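Local structure of cytochrome P450 (3WEC) at residues D94-A97 with R98-M101; N288-A291 with E292-F296; I358-C361 with L362-L366. The protein is a haem-dependent monooxygenase that N-hydroxylates the quinoline ring of aurachin alkaloids, a step essential for their antibiotic activity. One frame throughout, in Å; residues are numbered along the deposited sequence.

Interaction 1 of 3, residues D94-A97 with R98-M101; sequences DGDA and RPFM. With HEM (protoporphyrin IX containing Fe), chain B.
Asp96 OD1 sits in the elbow between the backbone and the side chain of Arg98. It accepts a weak hydrogen bond from Arg98 N (3.4 Å, N-H...O angle 149°), which closes a loose Asx turn, and it also rests against Arg98 CB at 3.1 Å. With the carboxylate carbon of Asp96 swung far from its own backbone N (chi1 -154°), the group lies over the start of the next turn, and OD2 faces the edge of the Arg98 guanidinium, near its plane. The two flat groups are only 29° apart, but the salt bridge from Asp96 OD2 to Arg98 NH1 is long at 3.7 Å. A bend at chi3 brings the arginine head back toward Asp96, yet the stronger partner of the guanidinium is Glu242 of helix 240-271, which takes NH2 in a salt bridge; Asp96 is a looser second acid. The backbone then curls through a single 3-10 turn over residues 98-100, in which Met101 N bonds to Arg98 O at 3.0 Å. Ala97 O is directed into this turn and lies against Phe100 CB at 3.2 Å, obliquely to the phenyl ring. After the turn, Met101 meets the haem: its CB is 3.2 Å from propionate oxygen O2D, and its SD is 4.0 Å from O1D, so the thioether chain runs alongside the propionate arm. Phe100 turns to the other ligand and touches the bound aurachin intermediate. The whole turn belongs to the loop between helices 73-81 and 107-121, the stretch before the C helix in P450 terms. Pro99, Phe100 and Met101 pack on the long helix 240-271, whereas Arg98 lies on Glu107, Arg110 and Leu111 of helix 107-121, and Met101 reaches Val115 of that same helix.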
# COMPACT_ATOMS: atom_id res chain seq x y z
N ASP A 94 3.69 19.77 -8.67
CA ASP A 94 3.28 21.04 -9.33
C ASP A 94 1.86 20.98 -9.93
O ASP A 94 1.64 21.39 -11.07
CB ASP A 94 4.28 21.48 -10.43
CG ASP A 94 5.72 21.63 -9.92
OD1 ASP A 94 5.92 22.15 -8.80
OD2 ASP A 94 6.64 21.23 -10.66
N GLY A 95 0.91 20.45 -9.15
CA GLY A 95 -0.47 20.33 -9.62
C GLY A 95 -0.75 19.03 -10.37
O GLY A 95 -1.80 18.42 -10.20
N ASP A 96 0.21 18.62 -11.21
CA ASP A 96 0.14 17.39 -12.02
C ASP A 96 0.29 16.09 -11.18
O ASP A 96 1.40 15.60 -10.93
CB ASP A 96 1.20 17.45 -13.14
CG ASP A 96 0.83 16.62 -14.36
OD1 ASP A 96 -0.25 16.00 -14.36
OD2 ASP A 96 1.64 16.57 -15.31
N ALA A 97 -0.84 15.54 -10.74
CA ALA A 97 -0.87 14.24 -10.05
C ALA A 97 -1.01 13.07 -11.03
O ALA A 97 -1.08 11.90 -10.62
CB ALA A 97 -2.00 14.21 -9.03
N ARG A 98 -1.04 13.40 -12.32
CA ARG A 98 -1.37 12.44 -13.37
C ARG A 98 -0.47 11.19 -13.45
O ARG A 98 -0.97 10.07 -13.40
CB ARG A 98 -1.41 13.15 -14.73
CG ARG A 98 -2.71 13.85 -15.10
CD ARG A 98 -2.60 14.32 -16.54
NE ARG A 98 -2.05 13.27 -17.43
CZ ARG A 98 -0.81 13.24 -17.95
NH1 ARG A 98 0.08 14.20 -17.67
NH2 ARG A 98 -0.44 12.23 -18.73
N PRO A 99 0.86 11.38 -13.59
CA PRO A 99 1.62 10.15 -13.72
C PRO A 99 1.68 9.32 -12.42
O PRO A 99 2.34 8.28 -12.39
CB PRO A 99 3.01 10.62 -14.19
CG PRO A 99 2.82 12.04 -14.65
CD PRO A 99 1.72 12.57 -13.77
N PHE A 100 0.96 9.78 -11.39
CA PHE A 100 0.79 9.02 -10.14
C PHE A 100 -0.48 8.13 -10.11
O PHE A 100 -0.83 7.56 -9.04
CB PHE A 100 0.79 9.96 -8.92
CG PHE A 100 2.10 10.65 -8.68
CD1 PHE A 100 3.31 10.08 -9.08
CD2 PHE A 100 2.13 11.88 -8.02
CE1 PHE A 100 4.51 10.73 -8.84
CE2 PHE A 100 3.33 12.53 -7.77
CZ PHE A 100 4.53 11.96 -8.18
N MET A 101 -1.17 8.03 -11.25
CA MET A 101 -2.40 7.22 -11.36
C MET A 101 -3.52 7.73 -10.46
O MET A 101 -4.51 7.02 -10.26
CB MET A 101 -2.14 5.74 -11.01
CG MET A 101 -0.96 5.07 -11.70
SD MET A 101 -1.27 4.42 -13.34
CE MET A 101 0.40 3.99 -13.84
CHA HEM B . -2.79 0.98 -6.18
CHB HEM B . -2.80 -1.88 -2.12
CHC HEM B . 1.74 -3.42 -3.18
CHD HEM B . 1.80 -0.35 -7.18
C1A HEM B . -3.09 0.31 -4.94
C2A HEM B . -4.34 0.64 -4.18
C3A HEM B . -4.32 -0.21 -3.01
C4A HEM B . -3.06 -0.94 -3.15
CMA HEM B . -5.38 -0.29 -1.89
CAA HEM B . -5.51 1.59 -4.46
CBA HEM B . -6.46 0.74 -5.32
CGA HEM B . -7.83 1.43 -5.51
O1A HEM B . -7.96 2.68 -5.41
O2A HEM B . -8.82 0.70 -5.81
C1B HEM B . -1.51 -2.55 -2.07
C2B HEM B . -1.30 -3.57 -1.06
C3B HEM B . 0.05 -3.97 -1.38
C4B HEM B . 0.45 -3.17 -2.52
CMB HEM B . -2.16 -4.06 0.07
CAB HEM B . 0.78 -5.02 -0.61
CBB HEM B . 2.03 -4.81 -0.28
C1C HEM B . 2.14 -2.75 -4.39
C2C HEM B . 3.50 -2.84 -4.93
C3C HEM B . 3.48 -1.93 -6.09
C4C HEM B . 2.16 -1.33 -6.18
CMC HEM B . 4.60 -3.70 -4.36
CAC HEM B . 4.59 -1.57 -7.03
CBC HEM B . 5.72 -2.25 -7.09
C1D HEM B . 0.52 0.37 -7.23
C2D HEM B . 0.20 1.23 -8.37
C3D HEM B . -1.18 1.66 -8.08
C4D HEM B . -1.50 0.92 -6.85
CMD HEM B . 1.12 1.64 -9.49
CAD HEM B . -2.04 2.61 -8.87
CBD HEM B . -2.95 1.73 -9.76
CGD HEM B . -3.87 2.52 -10.63
O1D HEM B . -4.11 2.05 -11.78
O2D HEM B . -4.34 3.62 -10.19
NA HEM B . -2.30 -0.77 -4.38
NB HEM B . -0.51 -2.34 -2.99
NC HEM B . 1.30 -1.89 -5.16
ND HEM B . -0.51 0.14 -6.36
FE HEM B . -0.36 -1.08 -4.65
O HOH W 1 0.44 0.49 -2.91

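Interaction 2 of 3, residues N288-A291 with E292-F296; sequences NAVA and EVLRF
Between Ala289-Ala291 and Val293-Arg295 the helix makes regular i to i+4 bonds, straightest at Val293 N to Ala289 O (2.9 Å, 174°), whereas the preceding bond, Glu292 N to Asn288 O, is weak. Val290 and Leu294 lie side by side one turn apart, pointing the same way, with CG1 of the valine 4.1 Å from CD1 of the leucine. Val293 tucks its CG2 against Ala289 O at 3.1 Å. On another side Glu292 and Arg295 pair. The glutamate chain bends at chi2 (69°) and the arginine chain at chi3, which brings the guanidinium side-on to the carboxylate: Arg295 NE holds Glu292 OE1 at 2.8 Å and Arg295 NH2 holds Glu292 OE2 at 2.9 Å. Both acceptors lie close to the guanidinium plane, but the donors approach from above the carboxylate plane. Glu292 OE2 is further bound by Arg346 NE and Ser343 N, so two arginines gather round one buried acid, and Arg295 NH1 is held by the carbonyls of Asn332 and Gly339. This is the ExxR motif of the P450 K helix, here helix 286-296; with Arg346 it matches the Glu-Arg-Arg triad of the family.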
# COMPACT_ATOMS: atom_id res chain seq x y z
N ASN A 288 -2.76 -18.99 0.06
CA ASN A 288 -4.04 -18.73 0.75
C ASN A 288 -3.85 -17.98 2.06
O ASN A 288 -4.69 -17.16 2.43
CB ASN A 288 -4.81 -20.04 0.99
CG ASN A 288 -4.72 -21.02 -0.18
OD1 ASN A 288 -3.79 -20.98 -0.98
ND2 ASN A 288 -5.67 -21.95 -0.25
N ALA A 289 -2.74 -18.28 2.74
CA ALA A 289 -2.32 -17.62 3.98
C ALA A 289 -1.91 -16.20 3.79
O ALA A 289 -2.12 -15.36 4.68
CB ALA A 289 -1.15 -18.37 4.58
N VAL A 290 -1.27 -15.94 2.65
CA VAL A 290 -0.86 -14.59 2.33
C VAL A 290 -2.09 -13.70 2.06
O VAL A 290 -2.25 -12.65 2.69
CB VAL A 290 0.12 -14.58 1.14
CG1 VAL A 290 0.20 -13.19 0.51
CG2 VAL A 290 1.48 -15.05 1.60
N ALA A 291 -2.98 -14.15 1.17
CA ALA A 291 -4.28 -13.51 0.92
C ALA A 291 -5.08 -13.26 2.21
O ALA A 291 -5.79 -12.26 2.32
CB ALA A 291 -5.08 -14.39 -0.04
N GLU A 292 -4.95 -14.18 3.17
CA GLU A 292 -5.64 -14.11 4.46
C GLU A 292 -5.04 -13.07 5.41
O GLU A 292 -5.79 -12.29 6.01
CB GLU A 292 -5.68 -15.49 5.14
CG GLU A 292 -6.38 -15.47 6.51
CD GLU A 292 -7.90 -15.23 6.47
OE1 GLU A 292 -8.48 -14.83 5.43
OE2 GLU A 292 -8.55 -15.46 7.50
N VAL A 293 -3.72 -13.07 5.57
CA VAL A 293 -3.05 -11.97 6.27
C VAL A 293 -3.57 -10.64 5.69
O VAL A 293 -4.09 -9.77 6.42
CB VAL A 293 -1.50 -12.13 6.14
CG1 VAL A 293 -0.74 -10.96 6.71
CG2 VAL A 293 -1.03 -13.42 6.82
N LEU A 294 -3.50 -10.52 4.38
CA LEU A 294 -3.80 -9.25 3.70
C LEU A 294 -5.26 -8.87 3.94
O LEU A 294 -5.57 -7.66 4.06
CB LEU A 294 -3.50 -9.32 2.20
CG LEU A 294 -2.07 -9.16 1.69
CD1 LEU A 294 -1.95 -9.68 0.27
CD2 LEU A 294 -1.52 -7.75 1.71
N ARG A 295 -6.12 -9.89 4.03
CA ARG A 295 -7.53 -9.70 4.39
C ARG A 295 -7.73 -9.28 5.86
O ARG A 295 -8.42 -8.30 6.13
CB ARG A 295 -8.38 -10.94 4.08
CG ARG A 295 -9.87 -10.66 4.23
CD ARG A 295 -10.72 -11.93 4.38
NE ARG A 295 -10.44 -12.77 5.54
CZ ARG A 295 -10.89 -12.57 6.79
NH1 ARG A 295 -11.64 -11.52 7.10
NH2 ARG A 295 -10.61 -13.45 7.74
N PHE A 296 -7.15 -10.07 6.77
CA PHE A 296 -7.25 -9.87 8.23
C PHE A 296 -6.52 -8.62 8.70
O PHE A 296 -6.98 -7.94 9.60
CB PHE A 296 -6.67 -11.10 8.97
CG PHE A 296 -7.02 -11.18 10.42
CD1 PHE A 296 -8.29 -11.55 10.84
CD2 PHE A 296 -6.05 -10.92 11.40
CE1 PHE A 296 -8.60 -11.63 12.22
CE2 PHE A 296 -6.36 -10.99 12.76
CZ PHE A 296 -7.64 -11.37 13.17

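Interaction 3 of 3, residues I358-C361 with L362-L366; sequences IHHC and LGSAL. With HEM (protoporphyrin IX containing Fe), chain B.
Ser364 turns its CB back to Cys361 across a type I turn at the end of the cysteine-ligand loop, the P450 signature FxxGxxxCxG, with Tyr354 in the place of the phenylalanine. The turn is closed by Ser364 N to Cys361 O (3.0 Å, 140°), and Gly363 is the N-cap of the helix that follows. Ser364 CB comes to 4.0 Å from Cys361 CB. Its OG, set between the backbone N and the carbonyl carbon (chi1 68°), adds a weak hydrogen bond to Cys361 O, so that carbonyl is held twice by one residue. The His360 ring comes up obliquely beside the hydroxyl, with CE1 3.5 Å from Ser364 OG, and His360 O accepts a hydrogen bond from Arg112. Cys361 directs its sulfur the other way: with SG anti to the backbone N (chi1 -179°) it reaches the haem iron at 2.4 Å as the axial ligand, and a water oxygen is bound to the iron at 2.5 Å from the opposite face, nearly in line with SG. His359 is turned outward to the haem edge, where ND1 gives a straight hydrogen bond to propionate oxygen O2D (2.8 Å, 164°) in the plane of the imidazole, while the ring also meets that of His108. The two central residues of the turn close up on the proximal side of the macrocycle. Leu362 CB comes near methyl CMD, and Gly363, without a side chain, passes beneath the outer edge of a pyrrole, its CA 3.5 Å from haem C3C.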
# COMPACT_ATOMS: atom_id res chain seq x y z
N ILE A 358 -10.49 -0.64 -12.25
CA ILE A 358 -9.46 -0.18 -13.18
C ILE A 358 -8.21 0.19 -12.42
O ILE A 358 -7.14 0.08 -12.98
CB ILE A 358 -9.89 1.01 -14.10
CG1 ILE A 358 -10.52 2.15 -13.28
CG2 ILE A 358 -10.83 0.51 -15.23
CD1 ILE A 358 -10.81 3.42 -14.03
N HIS A 359 -8.34 0.55 -11.14
CA HIS A 359 -7.20 0.92 -10.31
C HIS A 359 -6.70 -0.22 -9.48
O HIS A 359 -5.85 -0.03 -8.63
CB HIS A 359 -7.51 2.14 -9.41
CG HIS A 359 -7.90 3.41 -10.16
ND1 HIS A 359 -7.00 4.27 -10.66
CD2 HIS A 359 -9.16 3.91 -10.50
CE1 HIS A 359 -7.63 5.32 -11.20
NE2 HIS A 359 -8.96 5.09 -11.12
N HIS A 360 -7.22 -1.44 -9.69
CA HIS A 360 -6.68 -2.60 -8.96
C HIS A 360 -5.18 -2.59 -8.84
O HIS A 360 -4.47 -2.47 -9.84
CB HIS A 360 -7.04 -3.87 -9.64
CG HIS A 360 -6.72 -5.09 -8.84
ND1 HIS A 360 -5.64 -5.85 -9.09
CD2 HIS A 360 -7.38 -5.68 -7.76
CE1 HIS A 360 -5.61 -6.89 -8.24
NE2 HIS A 360 -6.69 -6.79 -7.42
N CYS A 361 -4.66 -2.71 -7.62
CA CYS A 361 -3.20 -2.55 -7.41
C CYS A 361 -2.26 -3.10 -8.49
O CYS A 361 -1.88 -4.19 -8.40
CB CYS A 361 -2.76 -3.25 -6.15
SG CYS A 361 -0.94 -2.98 -5.91
N LEU A 362 -1.78 -2.34 -9.44
CA LEU A 362 -0.79 -2.85 -10.38
C LEU A 362 0.35 -3.78 -9.85
O LEU A 362 0.75 -4.72 -10.57
CB LEU A 362 -0.22 -1.69 -11.23
CG LEU A 362 0.69 -2.07 -12.40
CD1 LEU A 362 -0.16 -2.70 -13.48
CD2 LEU A 362 1.41 -0.88 -12.97
N GLY A 363 0.91 -3.49 -8.65
CA GLY A 363 1.97 -4.32 -8.09
C GLY A 363 1.52 -5.58 -7.35
O GLY A 363 2.31 -6.20 -6.65
N SER A 364 0.27 -6.00 -7.50
CA SER A 364 -0.25 -7.04 -6.64
C SER A 364 0.30 -8.48 -6.85
O SER A 364 0.34 -9.23 -5.87
CB SER A 364 -1.76 -7.12 -6.72
OG SER A 364 -2.14 -7.56 -7.98
N ALA A 365 0.65 -8.87 -8.09
CA ALA A 365 1.39 -10.13 -8.31
C ALA A 365 2.77 -10.12 -7.67
O ALA A 365 3.24 -11.17 -7.25
CB ALA A 365 1.52 -10.44 -9.80
N LEU A 366 3.42 -8.93 -7.62
CA LEU A 366 4.77 -8.78 -7.09
C LEU A 366 4.74 -8.74 -5.57
O LEU A 366 5.50 -9.43 -4.94
CB LEU A 366 5.43 -7.46 -7.59
CG LEU A 366 6.83 -7.08 -7.03
CD1 LEU A 366 7.88 -8.16 -7.32
CD2 LEU A 366 7.24 -5.80 -7.72
CHA HEM B . -2.79 0.98 -6.18
CHB HEM B . -2.80 -1.88 -2.12
CHC HEM B . 1.74 -3.42 -3.18
CHD HEM B . 1.80 -0.35 -7.18
C1A HEM B . -3.09 0.31 -4.94
C2A HEM B . -4.34 0.64 -4.18
C3A HEM B . -4.32 -0.21 -3.01
C4A HEM B . -3.06 -0.94 -3.15
CMA HEM B . -5.38 -0.29 -1.89
CAA HEM B . -5.51 1.59 -4.46
CBA HEM B . -6.46 0.74 -5.32
CGA HEM B . -7.83 1.43 -5.51
O1A HEM B . -7.96 2.68 -5.41
O2A HEM B . -8.82 0.70 -5.81
C1B HEM B . -1.51 -2.55 -2.07
C2B HEM B . -1.30 -3.57 -1.06
C3B HEM B . 0.05 -3.97 -1.38
C4B HEM B . 0.45 -3.17 -2.52
CMB HEM B . -2.16 -4.06 0.07
CAB HEM B . 0.78 -5.02 -0.61
CBB HEM B . 2.03 -4.81 -0.28
C1C HEM B . 2.14 -2.75 -4.39
C2C HEM B . 3.50 -2.84 -4.93
C3C HEM B . 3.48 -1.93 -6.09
C4C HEM B . 2.16 -1.33 -6.18
CMC HEM B . 4.60 -3.70 -4.36
CAC HEM B . 4.59 -1.57 -7.03
CBC HEM B . 5.72 -2.25 -7.09
C1D HEM B . 0.52 0.37 -7.23
C2D HEM B . 0.20 1.23 -8.37
C3D HEM B . -1.18 1.66 -8.08
C4D HEM B . -1.50 0.92 -6.85
CMD HEM B . 1.12 1.64 -9.49
CAD HEM B . -2.04 2.61 -8.87
CBD HEM B . -2.95 1.73 -9.76
CGD HEM B . -3.87 2.52 -10.63
O1D HEM B . -4.11 2.05 -11.78
O2D HEM B . -4.34 3.62 -10.19
NA HEM B . -2.30 -0.77 -4.38
NB HEM B . -0.51 -2.34 -2.99
NC HEM B . 1.30 -1.89 -5.16
ND HEM B . -0.51 0.14 -6.36
FE HEM B . -0.36 -1.08 -4.65
O HOH W 1 0.44 0.49 -2.91

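Overall arrangement
Along the chain the order is 94-101, 288-296, 358-366. Interactions 1 and 3 meet at the haem: their centres are about 18 Å apart, both touch the same propionate, and Met101 O packs on His359 CE1 at 3.7 Å. Interaction 1 lies on the loop leading into helix 107-121, and Leu362 of interaction 3 packs on that helix. Interaction 2 makes no contact with either, its centre being about 16 Å from that of interaction 3 and 31 Å from that of interaction 1, across the middle of the chain. Helix 364-381, which starts within interaction 3, packs on Val290 and Leu294, so the K helix backs the cysteine-ligand region of the P450 fold while interaction 1 borders the substrate pocket.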